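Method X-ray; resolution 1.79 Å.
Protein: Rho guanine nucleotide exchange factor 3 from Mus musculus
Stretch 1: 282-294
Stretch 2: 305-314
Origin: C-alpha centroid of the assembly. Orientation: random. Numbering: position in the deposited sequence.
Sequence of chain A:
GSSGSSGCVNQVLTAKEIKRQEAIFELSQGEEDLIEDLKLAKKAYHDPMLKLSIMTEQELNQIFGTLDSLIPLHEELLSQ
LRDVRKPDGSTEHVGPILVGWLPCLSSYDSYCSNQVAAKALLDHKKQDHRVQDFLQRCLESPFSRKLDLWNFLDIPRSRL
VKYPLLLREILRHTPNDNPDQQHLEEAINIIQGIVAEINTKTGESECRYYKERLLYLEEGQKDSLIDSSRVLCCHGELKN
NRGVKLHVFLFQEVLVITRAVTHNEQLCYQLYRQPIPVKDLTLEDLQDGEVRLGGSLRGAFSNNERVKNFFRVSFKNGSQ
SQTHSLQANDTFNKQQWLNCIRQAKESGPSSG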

ATOM      1  N   THR A 282       6.526  11.827  23.872  1.00 17.79           N
ATOM      2  CA  THR A 282       7.990  11.917  23.955  1.00 18.33           C
ATOM      3  C   THR A 282       8.539  10.653  23.247  1.00 16.94           C
ATOM      4  O   THR A 282       8.205   9.529  23.621  1.00 16.01           O
ATOM      5  N   LEU A 283       9.358  10.866  22.223  1.00 16.17           N
ATOM      6  CA  LEU A 283       9.917   9.793  21.413  1.00 15.12           C
ATOM      7  C   LEU A 283      11.393   9.675  21.717  1.00 15.31           C
ATOM      8  O   LEU A 283      12.114  10.674  21.655  1.00 17.80           O
ATOM      9  N   GLU A 284      11.843   8.482  22.060  1.00 13.79           N
ATOM     10  CA  GLU A 284      13.266   8.260  22.353  1.00 16.81           C
ATOM     11  C   GLU A 284      13.768   7.066  21.566  1.00 17.18           C
ATOM     12  O   GLU A 284      13.150   6.016  21.555  1.00 19.44           O
ATOM     13  N   ASP A 285      14.887   7.226  20.889  1.00 16.86           N
ATOM     14  CA  ASP A 285      15.433   6.124  20.108  1.00 19.11           C
ATOM     15  C   ASP A 285      16.160   5.211  21.062  1.00 20.25           C
ATOM     16  O   ASP A 285      16.816   5.700  21.990  1.00 24.03           O
ATOM     17  N   LEU A 286      16.046   3.902  20.880  1.00 18.02           N
ATOM     18  CA  LEU A 286      16.792   2.970  21.721  1.00 18.44           C
ATOM     19  C   LEU A 286      17.842   2.276  20.855  1.00 18.89           C
ATOM     20  O   LEU A 286      17.528   1.813  19.778  1.00 18.76           O
ATOM     21  N   GLN A 287      19.069   2.195  21.342  1.00 19.56           N
ATOM     22  CA  GLN A 287      20.111   1.494  20.590  1.00 21.42           C
ATOM     23  C   GLN A 287      19.836  -0.005  20.720  1.00 19.29           C
ATOM     24  O   GLN A 287      19.215  -0.446  21.678  1.00 19.48           O
ATOM     25  N   ASP A 288      20.312  -0.806  19.773  1.00 17.00           N
ATOM     26  CA  ASP A 288      20.086  -2.218  19.879  1.00 19.23           C
ATOM     27  C   ASP A 288      20.748  -2.739  21.148  1.00 19.55           C
ATOM     28  O   ASP A 288      21.884  -2.384  21.459  1.00 21.96           O
ATOM     29  N   GLY A 289      19.999  -3.552  21.873  1.00 18.26           N
ATOM     30  CA  GLY A 289      20.445  -4.124  23.117  1.00 20.42           C
ATOM     31  C   GLY A 289      20.061  -3.248  24.304  1.00 19.54           C
ATOM     32  O   GLY A 289      20.223  -3.679  25.436  1.00 20.53           O
ATOM     33  N   GLU A 290      19.588  -2.026  24.062  1.00 19.00           N
ATOM     34  CA  GLU A 290      19.198  -1.118  25.165  1.00 19.60           C
ATOM     35  C   GLU A 290      17.856  -1.517  25.820  1.00 19.76           C
ATOM     36  O   GLU A 290      17.627  -1.312  27.037  1.00 19.88           O
ATOM     37  N   VAL A 291      16.957  -2.074  25.018  1.00 18.45           N
ATOM     38  CA  VAL A 291      15.673  -2.501  25.554  1.00 18.87           C
ATOM     39  C   VAL A 291      15.875  -3.596  26.638  1.00 19.53           C
ATOM     40  O   VAL A 291      16.881  -4.326  26.635  1.00 20.83           O
ATOM     41  N   ARG A 292      14.927  -3.706  27.570  1.00 19.48           N
ATOM     42  CA  ARG A 292      14.959  -4.763  28.582  1.00 19.97           C
ATOM     43  C   ARG A 292      13.672  -5.529  28.308  1.00 21.29           C
ATOM     44  O   ARG A 292      12.599  -4.924  28.191  1.00 22.62           O
ATOM     45  N   LEU A 293      13.774  -6.843  28.192  1.00 19.01           N
ATOM     46  CA  LEU A 293      12.615  -7.664  27.899  1.00 20.48           C
ATOM     47  C   LEU A 293      12.057  -8.384  29.098  1.00 22.89           C
ATOM     48  O   LEU A 293      12.786  -8.716  30.021  1.00 24.24           O
ATOM     49  N   GLY A 294      10.752  -8.613  29.066  1.00 24.00           N
ATOM     50  CA  GLY A 294      10.078  -9.333  30.134  1.00 27.76           C
ATOM     51  C   GLY A 294       9.103 -10.295  29.493  1.00 30.36           C
ATOM     52  O   GLY A 294       8.867 -10.216  28.271  1.00 29.55           O
ATOM     53  N   GLU A 305      18.132 -10.692  17.597  1.00 36.33           N
ATOM     54  CA  GLU A 305      16.930 -10.269  16.897  1.00 33.17           C
ATOM     55  C   GLU A 305      15.910  -9.765  17.923  1.00 27.87           C
ATOM     56  O   GLU A 305      15.220  -8.806  17.667  1.00 24.81           O
ATOM     57  N   ARG A 306      15.835 -10.409  19.087  1.00 26.78           N
ATOM     58  CA  ARG A 306      14.859 -10.007  20.115  1.00 25.03           C
ATOM     59  C   ARG A 306      15.043  -8.605  20.707  1.00 22.75           C
ATOM     60  O   ARG A 306      14.083  -8.035  21.205  1.00 20.18           O
ATOM     61  N   VAL A 307      16.266  -8.066  20.678  1.00 21.40           N
ATOM     62  CA  VAL A 307      16.501  -6.743  21.263  1.00 21.27           C
ATOM     63  C   VAL A 307      16.886  -5.657  20.271  1.00 20.84           C
ATOM     64  O   VAL A 307      17.385  -4.608  20.665  1.00 21.67           O
ATOM     65  N   LYS A 308      16.657  -5.874  18.976  1.00 21.93           N
ATOM     66  CA  LYS A 308      17.026  -4.824  18.032  1.00 21.48           C
ATOM     67  C   LYS A 308      15.803  -4.086  17.460  1.00 19.50           C
ATOM     68  O   LYS A 308      14.683  -4.550  17.581  1.00 20.56           O
ATOM     69  N   ASN A 309      16.048  -2.924  16.873  1.00 17.94           N
ATOM     70  CA  ASN A 309      15.023  -2.118  16.218  1.00 18.45           C
ATOM     71  C   ASN A 309      13.893  -1.622  17.136  1.00 17.74           C
ATOM     72  O   ASN A 309      12.757  -1.584  16.728  1.00 16.01           O
ATOM     73  N   PHE A 310      14.240  -1.189  18.345  1.00 16.83           N
ATOM     74  CA  PHE A 310      13.254  -0.676  19.292  1.00 16.11           C
ATOM     75  C   PHE A 310      13.286   0.838  19.419  1.00 16.42           C
ATOM     76  O   PHE A 310      14.292   1.487  19.126  1.00 15.66           O
ATOM     77  N   PHE A 311      12.160   1.414  19.829  1.00 15.65           N
ATOM     78  CA  PHE A 311      12.131   2.849  20.149  1.00 14.56           C
ATOM     79  C   PHE A 311      11.133   2.982  21.286  1.00 15.79           C
ATOM     80  O   PHE A 311      10.344   2.071  21.522  1.00 14.95           O
ATOM     81  N   ARG A 312      11.204   4.092  22.002  1.00 15.73           N
ATOM     82  CA  ARG A 312      10.328   4.304  23.140  1.00 15.99           C
ATOM     83  C   ARG A 312       9.394   5.486  22.945  1.00 16.17           C
ATOM     84  O   ARG A 312       9.768   6.532  22.456  1.00 16.42           O
ATOM     85  N   VAL A 313       8.152   5.289  23.330  1.00 16.25           N
ATOM     86  CA  VAL A 313       7.189   6.352  23.298  1.00 15.02           C
ATOM     87  C   VAL A 313       6.645   6.471  24.717  1.00 16.11           C
ATOM     88  O   VAL A 313       6.252   5.477  25.308  1.00 15.84           O
ATOM     89  N   SER A 314       6.631   7.687  25.268  1.00 17.12           N
ATOM     90  CA  SER A 314       6.102   7.855  26.621  1.00 17.52           C
ATOM     91  C   SER A 314       5.185   9.088  26.686  1.00 16.76           C
ATOM     92  O   SER A 314       5.244  10.011  25.853  1.00 17.26           O
TER

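R312, F310 and L286 are the residues most covered by the other stretch. Around them the backbone sets the rules. The two strands run antiparallel, and T282, L283, E284 and D285 pair with S314, V313, R312 and F311. Paired residues alternate between two faces, T282, E284, R312 and S314 on one, L283, D285, F311 and V313 on the other.

R312 starts out extended, chi1 and chi2 both t, then bends at chi3, -34°. Its backbone is held to E284 by two hydrogen bonds, R312 N to E284 O at 2.8 Å and E284 N to R312 O at 2.9 Å, so the two side chains start out as neighbours. E284, chi1 m and chi2 t, brings its carboxylate to the guanidinium edge, where E284 OE1 and R312 NE form a long salt bridge of 3.8 Å. Over one guanidinium face lies L286 CD2. A water accepts weakly from R312 NH2 (2.8 Å) and donates to E290 OE2 (2.6 Å), extending the reach of the arginine into the loop. On the same face of the sheet, T282 (chi1 m) and S314 (chi1 p) bring T282 CB and S314 OG to 3.5 Å; a water lies 3.0 Å from both T282 O and S314 OG, and 2.9 Å from E284 OE1 in a weak bond.

L286, chi1 m and chi2 p, points toward the other stretch: its CD1 is 3.5 Å from R312 CB and 3.6 Å from F311 C, and its CD2 is 3.9 Å from F310 CB. The hydrogen bond from L286 N to F310 O is weak, 3.5 Å. A water bridges here, within 2.8 Å of both L286 O and D288 OD1, to which it can donate, and accepting from F310 N (2.9 Å).

F310, chi1 -90° and chi2 89°, also points toward stretch 1. V291, chi1 p, covers one ring face, with its CG2 3.8 Å from the ring centroid in a CH-pi contact. L293, chi1 m and chi2 t, adds its CD2 at 4.0 Å from F310 CZ. V307, chi1 m, closes this cluster: its CB is 3.7 Å from V291 CG1 and its CG1 3.9 Å from L293 CD1. A water links V307 O (2.8 Å) to V291 N (2.9 Å).

On the L283 and F311 face of the sheet, L283, chi1 t and chi2 p, turns its end inward, placing CD1 3.6 Å from F311 CD1.

Polar groups tie D288 and G289 to stretch 2. D288, chi1 m, accepts from N309 N through OD1 at 3.0 Å, and G289 N donates to V307 O at 3.1 Å. Glycine suits its backbone angles, at which a CB would jam against the preceding carbonyl. The lesson: apolar side chains pack round F310, while an arginine is covered by leucine on one face and met by a carboxylate at its edge.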

ATOM      1  CB  THR A 282       8.450  11.924  25.422  1.00 17.89           C
ATOM      2  OG1 THR A 282       7.936  13.094  26.092  1.00 18.90           O
ATOM      3  CG2 THR A 282       9.980  11.925  25.489  1.00 19.80           C
ATOM      4  CB  LEU A 283       9.751  10.128  19.912  1.00 16.44           C
ATOM      5  CG  LEU A 283      10.466   9.193  18.942  1.00 16.52           C
ATOM      6  CD1 LEU A 283       9.824   7.780  18.967  1.00 16.13           C
ATOM      7  CD2 LEU A 283      10.341   9.770  17.525  1.00 17.52           C
ATOM      8  CB  GLU A 284      13.459   8.040  23.866  1.00 15.49           C
ATOM      9  CG  GLU A 284      13.153   9.334  24.625  1.00 17.31           C
ATOM     10  CD  GLU A 284      13.038   9.168  26.139  1.00 19.00           C
ATOM     11  OE1 GLU A 284      12.611   8.098  26.590  1.00 19.08           O
ATOM     12  OE2 GLU A 284      13.339  10.163  26.870  1.00 20.92           O
ATOM     13  CB  ASP A 285      16.433   6.694  19.094  1.00 22.46           C
ATOM     14  CG  ASP A 285      16.896   5.679  18.080  1.00 26.59           C
ATOM     15  OD1 ASP A 285      16.631   4.481  18.248  1.00 24.90           O
ATOM     16  OD2 ASP A 285      17.538   6.116  17.096  1.00 29.87           O
ATOM     17  CB  LEU A 286      15.897   1.895  22.311  1.00 19.42           C
ATOM     18  CG  LEU A 286      14.974   2.333  23.448  1.00 22.83           C
ATOM     19  CD1 LEU A 286      14.188   3.534  23.024  1.00 26.77           C
ATOM     20  CD2 LEU A 286      13.994   1.197  23.774  1.00 23.73           C
ATOM     21  CB  GLN A 287      21.489   1.799  21.182  1.00 24.13           C
ATOM     22  CG  GLN A 287      21.959   3.215  20.972  1.00 31.93           C
ATOM     23  CD  GLN A 287      23.365   3.409  21.518  1.00 37.43           C
ATOM     24  OE1 GLN A 287      23.605   3.269  22.724  1.00 40.69           O
ATOM     25  NE2 GLN A 287      24.299   3.719  20.635  1.00 40.17           N
ATOM     26  CB  ASP A 288      20.643  -2.960  18.654  1.00 21.68           C
ATOM     27  CG  ASP A 288      19.928  -2.581  17.383  1.00 25.36           C
ATOM     28  OD1 ASP A 288      18.813  -2.032  17.461  1.00 23.04           O
ATOM     29  OD2 ASP A 288      20.480  -2.855  16.295  1.00 25.37           O
ATOM     30  CB  GLU A 290      19.123   0.314  24.648  1.00 21.64           C
ATOM     31  CG  GLU A 290      19.047   1.394  25.742  1.00 26.98           C
ATOM     32  CD  GLU A 290      19.036   2.826  25.201  1.00 28.69           C
ATOM     33  OE1 GLU A 290      19.505   3.050  24.049  1.00 24.24           O
ATOM     34  OE2 GLU A 290      18.572   3.745  25.959  1.00 27.30           O
ATOM     35  CB  VAL A 291      14.762  -3.074  24.428  1.00 19.10           C
ATOM     36  CG1 VAL A 291      15.286  -4.418  23.949  1.00 18.76           C
ATOM     37  CG2 VAL A 291      13.332  -3.228  24.954  1.00 18.69           C
ATOM     38  CB  ARG A 292      14.918  -4.184  29.999  1.00 21.23           C
ATOM     39  CG  ARG A 292      16.113  -3.266  30.280  1.00 24.04           C
ATOM     40  CD  ARG A 292      17.326  -4.114  30.161  1.00 24.10           C
ATOM     41  NE  ARG A 292      18.589  -3.478  30.506  1.00 23.48           N
ATOM     42  CZ  ARG A 292      19.569  -3.253  29.644  1.00 26.65           C
ATOM     43  NH1 ARG A 292      19.427  -3.587  28.364  1.00 27.48           N
ATOM     44  NH2 ARG A 292      20.724  -2.756  30.076  1.00 25.28           N
ATOM     45  CB  LEU A 293      12.952  -8.706  26.840  1.00 18.02           C
ATOM     46  CG  LEU A 293      13.557  -8.199  25.542  1.00 18.10           C
ATOM     47  CD1 LEU A 293      13.788  -9.410  24.644  1.00 17.41           C
ATOM     48  CD2 LEU A 293      12.623  -7.182  24.874  1.00 19.94           C
ATOM     49  CB  GLU A 305      16.331 -11.426  16.086  1.00 36.21           C
ATOM     50  CG  GLU A 305      17.230 -11.949  14.955  1.00 40.46           C
ATOM     51  CD  GLU A 305      16.735 -13.287  14.371  1.00 43.61           C
ATOM     52  OE1 GLU A 305      15.577 -13.342  13.906  1.00 46.13           O
ATOM     53  OE2 GLU A 305      17.503 -14.278  14.371  1.00 45.49           O
ATOM     54  CB  ARG A 306      14.852 -10.993  21.280  1.00 26.64           C
ATOM     55  CG  ARG A 306      14.265 -12.344  20.943  1.00 31.26           C
ATOM     56  CD  ARG A 306      14.328 -13.269  22.133  1.00 34.65           C
ATOM     57  NE  ARG A 306      13.991 -14.632  21.741  1.00 38.44           N
ATOM     58  CZ  ARG A 306      12.776 -15.022  21.356  1.00 40.70           C
ATOM     59  NH1 ARG A 306      11.781 -14.140  21.322  1.00 40.65           N
ATOM     60  NH2 ARG A 306      12.557 -16.287  20.982  1.00 40.90           N
ATOM     61  CB  VAL A 307      17.569  -6.810  22.368  1.00 19.86           C
ATOM     62  CG1 VAL A 307      17.105  -7.759  23.444  1.00 19.36           C
ATOM     63  CG2 VAL A 307      18.916  -7.310  21.781  1.00 22.05           C
ATOM     64  CB  LYS A 308      17.871  -5.401  16.886  1.00 26.04           C
ATOM     65  CG  LYS A 308      17.100  -6.163  15.845  1.00 31.48           C
ATOM     66  CD  LYS A 308      18.045  -6.702  14.744  1.00 36.59           C
ATOM     67  CE  LYS A 308      19.222  -7.464  15.356  1.00 38.35           C
ATOM     68  NZ  LYS A 308      19.915  -8.364  14.362  1.00 43.96           N
ATOM     69  CB  ASN A 309      14.426  -2.897  15.043  1.00 20.03           C
ATOM     70  CG  ASN A 309      15.484  -3.209  13.978  1.00 24.16           C
ATOM     71  OD1 ASN A 309      15.417  -4.208  13.271  1.00 28.00           O
ATOM     72  ND2 ASN A 309      16.469  -2.350  13.893  1.00 23.30           N
ATOM     73  CB  PHE A 310      13.526  -1.228  20.711  1.00 17.24           C
ATOM     74  CG  PHE A 310      12.832  -2.514  21.029  1.00 16.57           C
ATOM     75  CD1 PHE A 310      13.438  -3.750  20.753  1.00 15.54           C
ATOM     76  CD2 PHE A 310      11.588  -2.499  21.651  1.00 14.87           C
ATOM     77  CE1 PHE A 310      12.806  -4.946  21.098  1.00 16.48           C
ATOM     78  CE2 PHE A 310      10.956  -3.665  21.996  1.00 16.58           C
ATOM     79  CZ  PHE A 310      11.562  -4.911  21.722  1.00 18.90           C
ATOM     80  CB  PHE A 311      11.792   3.748  18.941  1.00 14.64           C
ATOM     81  CG  PHE A 311      10.449   3.479  18.315  1.00 14.54           C
ATOM     82  CD1 PHE A 311       9.339   4.191  18.700  1.00 16.56           C
ATOM     83  CD2 PHE A 311      10.320   2.517  17.312  1.00 17.15           C
ATOM     84  CE1 PHE A 311       8.086   3.966  18.084  1.00 17.50           C
ATOM     85  CE2 PHE A 311       9.086   2.290  16.694  1.00 16.76           C
ATOM     86  CZ  PHE A 311       7.988   3.000  17.065  1.00 16.61           C
ATOM     87  CB  ARG A 312      11.177   4.544  24.410  1.00 15.38           C
ATOM     88  CG  ARG A 312      10.355   4.583  25.734  1.00 17.65           C
ATOM     89  CD  ARG A 312      11.215   4.868  26.990  1.00 15.83           C
ATOM     90  NE  ARG A 312      12.601   4.357  27.042  1.00 22.71           N
ATOM     91  CZ  ARG A 312      12.972   3.152  27.466  1.00 23.10           C
ATOM     92  NH1 ARG A 312      12.100   2.246  27.868  1.00 29.16           N
ATOM     93  NH2 ARG A 312      14.238   2.887  27.603  1.00 23.48           N
ATOM     94  CB  VAL A 313       6.014   6.050  22.357  1.00 18.18           C
ATOM     95  CG1 VAL A 313       4.989   7.073  22.550  1.00 22.43           C
ATOM     96  CG2 VAL A 313       6.478   6.050  20.866  1.00 20.52           C
ATOM     97  CB  SER A 314       7.264   7.924  27.630  1.00 17.74           C
ATOM     98  OG  SER A 314       7.934   9.152  27.555  1.00 23.14           O
TER
HETATM   99  O   HOH W   1       9.888   8.079  25.574  1.00 19.62           O
HETATM  100  O   HOH W   2      16.959  -0.841  19.245  1.00 18.43           O
HETATM  101  O   HOH W   3      17.016  -2.232  22.118  1.00 21.13           O
HETATM  102  O   HOH W   4      19.209  -2.994  13.881  1.00 24.33           O
HETATM  103  O   HOH W   5      17.005   3.189  27.972  1.00 27.85           O
HETATM  104  O   HOH W   6      12.923  -1.094  27.983  1.00 17.83           O